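Local structure of uncharacterized protein (Chondromyces crocatus, 6I86) at residues E6-L12 / R107-V112; R116-E122 / I149-E155; E127-H131 / E144-G148. The protein is of unknown function but is encoded in the crocagin gene cluster and probably takes part in making this ribosomally derived peptide natural product. All coordinates share one frame; numbering follows the deposited sequence.

Interaction 1 (E6-L12 / R107-V112)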
loop_
_atom_site.group_PDB
_atom_site.type_symbol
_atom_site.label_atom_id
_atom_site.label_comp_id
_atom_site.label_asym_id
_atom_site.label_seq_id
_atom_site.Cartn_x
_atom_site.Cartn_y
_atom_site.Cartn_z
ATOM N N GLU A 6 -9.189 -5.921 10.699
ATOM C CA GLU A 6 -9.779 -4.937 9.802
ATOM C C GLU A 6 -9.318 -5.229 8.383
ATOM O O GLU A 6 -8.169 -5.621 8.160
ATOM C CB GLU A 6 -9.406 -3.502 10.194
ATOM C CG GLU A 6 -9.840 -3.125 11.602
ATOM C CD GLU A 6 -9.380 -1.743 12.008
ATOM O OE1 GLU A 6 -9.669 -1.338 13.153
ATOM O OE2 GLU A 6 -8.739 -1.059 11.183
ATOM N N VAL A 7 -10.229 -5.062 7.425
ATOM C CA VAL A 7 -9.941 -5.365 6.023
ATOM C C VAL A 7 -10.580 -4.295 5.147
ATOM O O VAL A 7 -11.742 -3.926 5.349
ATOM C CB VAL A 7 -10.450 -6.762 5.604
ATOM C CG1 VAL A 7 -10.030 -7.075 4.175
ATOM C CG2 VAL A 7 -9.944 -7.845 6.554
ATOM N N ALA A 8 -9.820 -3.805 4.167
ATOM C CA ALA A 8 -10.357 -2.907 3.155
ATOM C C ALA A 8 -9.561 -3.077 1.868
ATOM O O ALA A 8 -8.405 -3.509 1.877
ATOM C CB ALA A 8 -10.326 -1.442 3.610
ATOM N N GLU A 9 -10.202 -2.730 0.754
ATOM C CA GLU A 9 -9.572 -2.781 -0.557
ATOM C C GLU A 9 -9.667 -1.420 -1.228
ATOM O O GLU A 9 -10.673 -0.716 -1.088
ATOM C CB GLU A 9 -10.222 -3.836 -1.466
ATOM C CG GLU A 9 -10.080 -5.267 -0.986
ATOM C CD GLU A 9 -10.836 -6.240 -1.866
ATOM O OE1 GLU A 9 -11.299 -5.822 -2.949
ATOM O OE2 GLU A 9 -10.970 -7.420 -1.478
ATOM N N ILE A 10 -8.614 -1.058 -1.955
ATOM C CA ILE A 10 -8.613 0.133 -2.793
ATOM C C ILE A 10 -8.251 -0.273 -4.213
ATOM O O ILE A 10 -7.512 -1.237 -4.444
ATOM C CB ILE A 10 -7.643 1.222 -2.282
ATOM C CG1 ILE A 10 -6.202 0.708 -2.278
ATOM C CG2 ILE A 10 -8.051 1.698 -0.894
ATOM C CD1 ILE A 10 -5.182 1.769 -1.920
ATOM N N ILE A 11 -8.790 0.472 -5.173
ATOM C CA ILE A 11 -8.456 0.322 -6.583
ATOM C C ILE A 11 -7.997 1.684 -7.076
ATOM O O ILE A 11 -8.756 2.658 -7.010
ATOM C CB ILE A 11 -9.646 -0.187 -7.409
ATOM C CG1 ILE A 11 -10.171 -1.509 -6.849
ATOM C CG2 ILE A 11 -9.249 -0.350 -8.866
ATOM C CD1 ILE A 11 -11.395 -2.023 -7.570
ATOM N N LEU A 12 -6.758 1.760 -7.552
ATOM C CA LEU A 12 -6.220 3.037 -7.993
ATOM C C LEU A 12 -5.305 2.818 -9.190
ATOM O O LEU A 12 -4.744 1.729 -9.343
ATOM C CB LEU A 12 -5.449 3.756 -6.872
ATOM C CG LEU A 12 -4.651 3.041 -5.773
ATOM C CD1 LEU A 12 -3.813 1.879 -6.285
ATOM C CD2 LEU A 12 -3.765 4.063 -5.082
ATOM N N ARG A 107 -5.959 8.753 -0.250
ATOM C CA ARG A 107 -6.972 7.707 -0.259
ATOM C C ARG A 107 -6.955 6.966 1.071
ATOM O O ARG A 107 -5.968 6.301 1.402
ATOM C CB ARG A 107 -6.724 6.745 -1.417
ATOM C CG ARG A 107 -7.709 5.595 -1.482
ATOM C CD ARG A 107 -9.033 6.036 -2.089
ATOM N NE ARG A 107 -8.856 6.725 -3.365
ATOM C CZ ARG A 107 -8.776 6.110 -4.542
ATOM N NH1 ARG A 107 -8.858 4.788 -4.609
ATOM N NH2 ARG A 107 -8.615 6.816 -5.652
ATOM N N HIS A 108 -8.041 7.078 1.829
ATOM C CA HIS A 108 -8.120 6.391 3.111
ATOM C C HIS A 108 -8.157 4.884 2.896
ATOM O O HIS A 108 -8.962 4.375 2.110
ATOM C CB HIS A 108 -9.351 6.838 3.893
ATOM C CG HIS A 108 -9.467 6.193 5.239
ATOM N ND1 HIS A 108 -10.635 5.622 5.697
ATOM C CD2 HIS A 108 -8.553 6.019 6.223
ATOM C CE1 HIS A 108 -10.437 5.131 6.907
ATOM N NE2 HIS A 108 -9.181 5.358 7.250
ATOM N N VAL A 109 -7.282 4.172 3.597
ATOM C CA VAL A 109 -7.194 2.719 3.517
ATOM C C VAL A 109 -7.821 2.067 4.743
ATOM O O VAL A 109 -8.827 1.360 4.641
ATOM C CB VAL A 109 -5.729 2.265 3.335
ATOM C CG1 VAL A 109 -5.666 0.765 3.269
ATOM C CG2 VAL A 109 -5.116 2.898 2.093
ATOM N N LEU A 110 -7.235 2.295 5.915
ATOM C CA LEU A 110 -7.736 1.771 7.172
ATOM C C LEU A 110 -7.350 2.738 8.281
ATOM O O LEU A 110 -6.354 3.456 8.178
ATOM C CB LEU A 110 -7.168 0.374 7.473
ATOM C CG LEU A 110 -7.715 -0.854 6.743
ATOM C CD1 LEU A 110 -6.936 -2.105 7.136
ATOM C CD2 LEU A 110 -9.195 -1.035 7.036
ATOM N N THR A 111 -8.152 2.757 9.339
ATOM C CA THR A 111 -7.782 3.417 10.584
ATOM C C THR A 111 -7.535 2.339 11.628
ATOM O O THR A 111 -8.455 1.599 11.991
ATOM C CB THR A 111 -8.858 4.394 11.056
ATOM O OG1 THR A 111 -8.943 5.489 10.132
ATOM C CG2 THR A 111 -8.510 4.933 12.438
ATOM N N VAL A 112 -6.296 2.246 12.093
ATOM C CA VAL A 112 -5.882 1.209 13.033
ATOM C C VAL A 112 -5.413 1.906 14.305
ATOM O O VAL A 112 -5.282 3.139 14.307
ATOM C CB VAL A 112 -4.783 0.325 12.422
ATOM C CG1 VAL A 112 -5.311 -0.400 11.191
ATOM C CG2 VAL A 112 -3.563 1.166 12.080
HETATM O O HOH W 1 -9.403 5.390 -8.100
#
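Glu-6, Ile-10, Arg-107 and Leu-110 contribute the largest shares of a sheet-to-sheet packing contact in which two outermost strands run nearly antiparallel, their axes 6.7 Å apart. Segment 6-12 belongs to the mixed five-stranded sheet and takes its backbone partners from strand 60-69, whereas 107-111 edges the four-stranded antiparallel sheet, so the joining is done by side chains, one of which reaches a backbone carbonyl. The CB of Arg-107 sets off toward segment 6-12, and CG settles against CG2 of Ile-10 at 4.0 Å, the two side chains sliding past each other in opposite directions. Bends in the chain (chi2 79°, chi3 51°) then turn the guanidinium toward the carbonyl of Ile-11. There NH1 gives a hydrogen bond to Ile-11 O at 3.2 Å (159° at the hydrogen), with the oxygen in the guanidinium plane but the donor well above the carbonyl plane. NH2 is tied to the same oxygen through one water, 2.9 Å from NH2, which donates onward, so two bonds grip Ile-11 O. Ile-10 also turns its CD1 to CG2 of Val-109, crossing it at about a right angle. Val-109 and Leu-110 form a classic beta bulge opposite Leu-95. Leu-110 CD1 lies 3.9 Å from Glu-6 O, while its other methyl, CD2, touches the CB of Glu-6 and packs 3.6 Å from the CB of Ala-8.

Interaction 2 (R116-E122 / I149-E155); sequences RYRVLRE and IITLWPE
Arg-116 to Glu-122 pairs antiparallel with Ile-149 to Glu-155 through seven backbone hydrogen bonds, with Arg-118/Trp-153, Leu-120/Thr-151 and Glu-122/Ile-149 as hydrogen-bonded pairs, and a strand angle of 146° that shows a marked twist. On the Trp-153 face, CG of Trp-153 sits between the backbone N and the carbonyl carbon (chi1 64°), which carries the indole across to the partner strand. Arg-118 CB rides over the five-membered ring of Trp-153, 4.0 Å from the centroid, a CH-pi contact, while Leu-120 CB meets the ring edge 3.7 Å from CZ3. Farther along that face a water joins Glu-122 OE2, Ile-149 O and Thr-151 OG1; OE1 of Glu-122 accepts from Met-77 N. The other face is greasy: Val-119 sends CG1 to CG2 of Ile-150 (3.7 Å) and CG2 to Leu-152 CG (3.9 Å), and CD1 of Ile-150 meets the stem of Arg-121 at CB and CG, before that guanidinium leads off to a salt bridge with Glu-84. Near the C terminus Glu-155, poorly ordered, lays its CG over one face of the Arg-118 guanidinium. Its OE2 is 3.4 Å from Arg-118 NH2, well out of the guanidinium plane. One water bridges Glu-155 OE1 to Arg-116 NH2; another links Arg-118 NH1 to Pro-154 O. The register therefore rests on backbone bonds and apolar packing, while the Arg-118 to Glu-155 bridge is an attraction of charges without a directed N-H and probably contributes modestly.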
loop_
_atom_site.group_PDB
_atom_site.type_symbol
_atom_site.label_atom_id
_atom_site.label_comp_id
_atom_site.label_asym_id
_atom_site.label_seq_id
_atom_site.Cartn_x
_atom_site.Cartn_y
_atom_site.Cartn_z
ATOM N N ARG A 116 3.401 1.055 15.905
ATOM C CA ARG A 116 4.362 0.496 14.968
ATOM C C ARG A 116 3.938 -0.913 14.582
ATOM O O ARG A 116 3.557 -1.715 15.442
ATOM C CB ARG A 116 5.759 0.487 15.593
ATOM C CG ARG A 116 6.815 -0.198 14.765
ATOM C CD ARG A 116 8.202 0.002 15.360
ATOM N NE ARG A 116 8.414 1.368 15.834
ATOM C CZ ARG A 116 9.317 2.200 15.324
ATOM N NH1 ARG A 116 9.446 3.426 15.812
ATOM N NH2 ARG A 116 10.089 1.808 14.321
ATOM N N TYR A 117 4.005 -1.214 13.289
ATOM C CA TYR A 117 3.470 -2.458 12.758
ATOM C C TYR A 117 4.496 -3.141 11.873
ATOM O O TYR A 117 5.185 -2.483 11.087
ATOM C CB TYR A 117 2.200 -2.212 11.936
ATOM C CG TYR A 117 1.024 -1.778 12.763
ATOM C CD1 TYR A 117 0.162 -2.712 13.317
ATOM C CD2 TYR A 117 0.781 -0.435 13.004
ATOM C CE1 TYR A 117 -0.916 -2.317 14.085
ATOM C CE2 TYR A 117 -0.293 -0.029 13.769
ATOM C CZ TYR A 117 -1.139 -0.974 14.308
ATOM O OH TYR A 117 -2.212 -0.574 15.072
ATOM N N ARG A 118 4.592 -4.459 12.002
ATOM C CA ARG A 118 5.217 -5.249 10.956
ATOM C C ARG A 118 4.289 -5.293 9.748
ATOM O O ARG A 118 3.062 -5.303 9.880
ATOM C CB ARG A 118 5.536 -6.660 11.454
ATOM C CG ARG A 118 6.991 -7.047 11.244
ATOM C CD ARG A 118 7.368 -8.340 11.953
ATOM N NE ARG A 118 7.503 -8.179 13.399
ATOM C CZ ARG A 118 8.569 -7.650 13.992
ATOM N NH1 ARG A 118 8.617 -7.550 15.314
ATOM N NH2 ARG A 118 9.582 -7.203 13.262
ATOM N N VAL A 119 4.882 -5.279 8.560
ATOM C CA VAL A 119 4.126 -5.164 7.320
ATOM C C VAL A 119 4.607 -6.241 6.365
ATOM O O VAL A 119 5.808 -6.337 6.085
ATOM C CB VAL A 119 4.275 -3.775 6.677
ATOM C CG1 VAL A 119 3.600 -3.750 5.309
ATOM C CG2 VAL A 119 3.684 -2.713 7.580
ATOM N N LEU A 120 3.678 -7.047 5.866
ATOM C CA LEU A 120 3.970 -8.014 4.821
ATOM C C LEU A 120 3.400 -7.490 3.512
ATOM O O LEU A 120 2.187 -7.287 3.394
ATOM C CB LEU A 120 3.385 -9.385 5.153
ATOM C CG LEU A 120 3.715 -10.482 4.140
ATOM C CD1 LEU A 120 5.205 -10.801 4.194
ATOM C CD2 LEU A 120 2.888 -11.733 4.414
ATOM N N ARG A 121 4.275 -7.260 2.539
ATOM C CA ARG A 121 3.861 -6.941 1.181
ATOM C C ARG A 121 3.881 -8.219 0.358
ATOM O O ARG A 121 4.951 -8.782 0.107
ATOM C CB ARG A 121 4.772 -5.897 0.538
ATOM C CG ARG A 121 4.508 -5.734 -0.956
ATOM C CD ARG A 121 5.503 -4.800 -1.618
ATOM N NE ARG A 121 6.719 -5.477 -2.054
ATOM C CZ ARG A 121 6.909 -5.921 -3.293
ATOM N NH1 ARG A 121 5.957 -5.762 -4.204
ATOM N NH2 ARG A 121 8.044 -6.522 -3.622
ATOM N N GLU A 122 2.703 -8.673 -0.054
ATOM C CA GLU A 122 2.562 -9.789 -0.977
ATOM C C GLU A 122 2.047 -9.247 -2.302
ATOM O O GLU A 122 1.063 -8.500 -2.327
ATOM C CB GLU A 122 1.602 -10.844 -0.429
ATOM C CG GLU A 122 2.086 -11.499 0.846
ATOM C CD GLU A 122 1.091 -12.491 1.407
ATOM O OE1 GLU A 122 1.355 -13.708 1.324
ATOM O OE2 GLU A 122 0.044 -12.052 1.931
ATOM N N ILE A 149 -1.593 -7.848 -1.522
ATOM C CA ILE A 149 -2.184 -7.821 -0.190
ATOM C C ILE A 149 -1.147 -7.273 0.778
ATOM O O ILE A 149 -0.027 -7.791 0.852
ATOM C CB ILE A 149 -2.665 -9.215 0.260
ATOM C CG1 ILE A 149 -3.677 -9.787 -0.738
ATOM C CG2 ILE A 149 -3.285 -9.138 1.649
ATOM C CD1 ILE A 149 -4.216 -11.150 -0.351
ATOM N N ILE A 150 -1.518 -6.229 1.513
ATOM C CA ILE A 150 -0.658 -5.607 2.514
ATOM C C ILE A 150 -1.221 -5.953 3.884
ATOM O O ILE A 150 -2.346 -5.562 4.216
ATOM C CB ILE A 150 -0.571 -4.085 2.326
ATOM C CG1 ILE A 150 -0.243 -3.753 0.871
ATOM C CG2 ILE A 150 0.480 -3.499 3.250
ATOM C CD1 ILE A 150 1.004 -4.448 0.373
ATOM N N THR A 151 -0.444 -6.678 4.681
ATOM C CA THR A 151 -0.894 -7.137 5.987
ATOM C C THR A 151 -0.062 -6.486 7.081
ATOM O O THR A 151 1.173 -6.519 7.035
ATOM C CB THR A 151 -0.811 -8.659 6.105
ATOM O OG1 THR A 151 -1.534 -9.262 5.026
ATOM C CG2 THR A 151 -1.417 -9.118 7.425
ATOM N N LEU A 152 -0.742 -5.900 8.059
ATOM C CA LEU A 152 -0.107 -5.281 9.211
ATOM C C LEU A 152 -0.400 -6.106 10.455
ATOM O O LEU A 152 -1.499 -6.647 10.606
ATOM C CB LEU A 152 -0.614 -3.848 9.419
ATOM C CG LEU A 152 -0.100 -2.676 8.577
ATOM C CD1 LEU A 152 -0.391 -2.854 7.091
ATOM C CD2 LEU A 152 -0.698 -1.371 9.088
ATOM N N TRP A 153 0.586 -6.204 11.343
ATOM C CA TRP A 153 0.349 -6.737 12.675
ATOM C C TRP A 153 1.345 -6.094 13.626
ATOM O O TRP A 153 2.422 -5.664 13.190
ATOM C CB TRP A 153 0.433 -8.277 12.717
ATOM C CG TRP A 153 1.749 -8.920 12.395
ATOM C CD1 TRP A 153 2.702 -9.318 13.285
ATOM C CD2 TRP A 153 2.229 -9.295 11.098
ATOM N NE1 TRP A 153 3.757 -9.896 12.622
ATOM C CE2 TRP A 153 3.492 -9.893 11.277
ATOM C CE3 TRP A 153 1.720 -9.169 9.802
ATOM C CZ2 TRP A 153 4.255 -10.364 10.209
ATOM C CZ3 TRP A 153 2.478 -9.639 8.741
ATOM C CH2 TRP A 153 3.729 -10.230 8.951
ATOM N N PRO A 154 1.009 -5.980 14.913
ATOM C CA PRO A 154 1.807 -5.144 15.819
ATOM C C PRO A 154 3.261 -5.588 15.886
ATOM O O PRO A 154 3.565 -6.778 15.990
ATOM C CB PRO A 154 1.110 -5.322 17.173
ATOM C CG PRO A 154 -0.283 -5.721 16.829
ATOM C CD PRO A 154 -0.154 -6.568 15.600
ATOM N N GLU A 155 4.163 -4.612 15.819
ATOM C CA GLU A 155 5.583 -4.885 15.990
ATOM C C GLU A 155 5.892 -5.026 17.473
ATOM O O GLU A 155 5.701 -4.085 18.251
ATOM C CB GLU A 155 6.437 -3.797 15.344
ATOM C CG GLU A 155 7.896 -4.203 15.207
ATOM C CD GLU A 155 8.613 -3.504 14.069
ATOM O OE1 GLU A 155 8.009 -2.628 13.420
ATOM O OE2 GLU A 155 9.791 -3.838 13.822
HETATM O O HOH W 2 10.108 -0.742 12.442
HETATM O O HOH W 3 5.747 -8.475 16.268
HETATM O O HOH W 4 0.084 -9.544 3.042
#

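Interaction 3 (E127-H131 / E144-G148)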
loop_
_atom_site.group_PDB
_atom_site.type_symbol
_atom_site.label_atom_id
_atom_site.label_comp_id
_atom_site.label_asym_id
_atom_site.label_seq_id
_atom_site.Cartn_x
_atom_site.Cartn_y
_atom_site.Cartn_z
ATOM N N GLU A 127 -0.850 -11.474 -11.626
ATOM C CA GLU A 127 -2.142 -10.802 -11.558
ATOM C C GLU A 127 -2.028 -9.346 -11.990
ATOM O O GLU A 127 -2.912 -8.828 -12.683
ATOM C CB GLU A 127 -2.710 -10.898 -10.141
ATOM C CG GLU A 127 -4.152 -10.422 -10.007
ATOM C CD GLU A 127 -5.146 -11.369 -10.653
ATOM O OE1 GLU A 127 -4.777 -12.528 -10.934
ATOM O OE2 GLU A 127 -6.306 -10.956 -10.871
ATOM N N GLU A 128 -0.946 -8.670 -11.583
ATOM C CA GLU A 128 -0.725 -7.285 -11.994
ATOM C C GLU A 128 -0.739 -7.147 -13.509
ATOM O O GLU A 128 -1.370 -6.232 -14.053
ATOM C CB GLU A 128 0.606 -6.778 -11.433
ATOM C CG GLU A 128 1.051 -5.454 -12.037
ATOM C CD GLU A 128 2.510 -5.138 -11.779
ATOM O OE1 GLU A 128 3.026 -5.515 -10.703
ATOM O OE2 GLU A 128 3.139 -4.504 -12.649
ATOM N N SER A 129 -0.063 -8.058 -14.209
ATOM C CA SER A 129 0.044 -7.995 -15.662
ATOM C C SER A 129 -1.277 -8.254 -16.375
ATOM O O SER A 129 -1.320 -8.140 -17.606
ATOM C CB SER A 129 1.102 -8.988 -16.149
ATOM O OG SER A 129 0.736 -10.320 -15.835
ATOM N N LYS A 130 -2.345 -8.605 -15.657
ATOM C CA LYS A 130 -3.663 -8.701 -16.270
ATOM C C LYS A 130 -4.362 -7.356 -16.389
ATOM O O LYS A 130 -5.401 -7.275 -17.051
ATOM C CB LYS A 130 -4.573 -9.635 -15.467
ATOM C CG LYS A 130 -4.143 -11.085 -15.394
ATOM C CD LYS A 130 -5.093 -11.858 -14.485
ATOM C CE LYS A 130 -4.607 -13.275 -14.231
ATOM N NZ LYS A 130 -5.467 -13.970 -13.234
ATOM N N HIS A 131 -3.824 -6.305 -15.768
ATOM C CA HIS A 131 -4.590 -5.095 -15.499
ATOM C C HIS A 131 -3.900 -3.834 -16.001
ATOM O O HIS A 131 -4.187 -2.736 -15.513
ATOM C CB HIS A 131 -4.873 -5.000 -13.999
ATOM C CG HIS A 131 -5.578 -6.203 -13.453
ATOM N ND1 HIS A 131 -5.099 -6.926 -12.382
ATOM C CD2 HIS A 131 -6.717 -6.821 -13.847
ATOM C CE1 HIS A 131 -5.918 -7.934 -12.135
ATOM N NE2 HIS A 131 -6.909 -7.891 -13.008
ATOM N N GLU A 144 -11.733 -10.276 -10.176
ATOM C CA GLU A 144 -10.293 -10.366 -10.353
ATOM C C GLU A 144 -9.581 -9.638 -9.222
ATOM O O GLU A 144 -10.186 -8.897 -8.442
ATOM C CB GLU A 144 -9.869 -9.804 -11.715
ATOM C CG GLU A 144 -10.312 -10.672 -12.883
ATOM C CD GLU A 144 -9.962 -10.068 -14.226
ATOM O OE1 GLU A 144 -9.066 -9.199 -14.275
ATOM O OE2 GLU A 144 -10.582 -10.468 -15.233
ATOM N N GLY A 145 -8.275 -9.870 -9.137
ATOM C CA GLY A 145 -7.482 -9.337 -8.060
ATOM C C GLY A 145 -7.768 -10.039 -6.747
ATOM O O GLY A 145 -8.515 -11.021 -6.697
ATOM N N PRO A 146 -7.181 -9.545 -5.645
ATOM C CA PRO A 146 -6.303 -8.368 -5.615
ATOM C C PRO A 146 -4.930 -8.615 -6.237
ATOM O O PRO A 146 -4.431 -9.741 -6.221
ATOM C CB PRO A 146 -6.164 -8.075 -4.119
ATOM C CG PRO A 146 -6.372 -9.394 -3.459
ATOM C CD PRO A 146 -7.374 -10.128 -4.304
ATOM N N ASP A 147 -4.340 -7.558 -6.799
ATOM C CA ASP A 147 -2.987 -7.666 -7.329
ATOM C C ASP A 147 -1.965 -7.793 -6.208
ATOM O O ASP A 147 -0.887 -8.365 -6.414
ATOM C CB ASP A 147 -2.674 -6.457 -8.210
ATOM C CG ASP A 147 -3.663 -6.298 -9.348
ATOM O OD1 ASP A 147 -3.500 -6.978 -10.384
ATOM O OD2 ASP A 147 -4.613 -5.502 -9.203
ATOM N N GLY A 148 -2.285 -7.277 -5.025
ATOM C CA GLY A 148 -1.408 -7.408 -3.877
ATOM C C GLY A 148 -2.200 -7.334 -2.589
ATOM O O GLY A 148 -3.333 -6.839 -2.555
HETATM O O HOH W 5 -8.508 -7.899 -16.680
#
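His-131 is gripped at both ring nitrogens by the 144-148 loop. ND1 donates to the syn lone pair of Asp-147 OD1 at 2.6 Å, and NE2 donates to the anti lone pair of Glu-144 OE1 at 2.8 Å. Both oxygens lie close to the ring plane, which fixes the rotation of the imidazole, although the Asp-147 carboxylate stands nearly upright to it, 84° away. The inner side is the tight one: Asp-147 is buried, its OD2 taken by Tyr-140 OH and Lys-63 N. Next to it Glu-127, bent at chi2 (71°), curls back to receive Gly-145 N on OE2 at 2.8 Å, from above the carboxylate plane. The outer side is looser and wetter. Lys-130, exposed, reaches back to Glu-127 OE1 in a salt bridge, and a water spans Lys-130 O and Glu-144 OE1. A leucine in place of His-131 would probably leave Asp-147 OD1 and Glu-144 OE1 each without its N-H donor, the Glu-144 carboxylate then being held less firmly, by the water. What results is a type I beta turn from Glu-128 to His-131, continuing from the short helix that begins at residue 125, clasped to a loop with a cis peptide before Pro-146 by a His-carboxylate hydrogen bond.

Overall arrangement
From the N terminus, strand 4-14 leads off the mixed sheet, and interaction 1 closes only when 107-112 comes back against it, enclosing 94 residues that include helices 30-34 and 38-47 and strands of both sheets. Next in the chain is strand 115-123, which opens interaction 2; the two contacts touch at Val-112 CG2 and Tyr-117 OH. Interaction 3 opens and closes within the 26 residues separating 116-122 from 149-155, pinching helix 125-128 to the loop that feeds strand 148-154. Interactions 2 and 3 are thus nested, and both follow interaction 1 in series. Together they join the two sheets, pair inner strands of the mixed sheet and fasten its connecting loop.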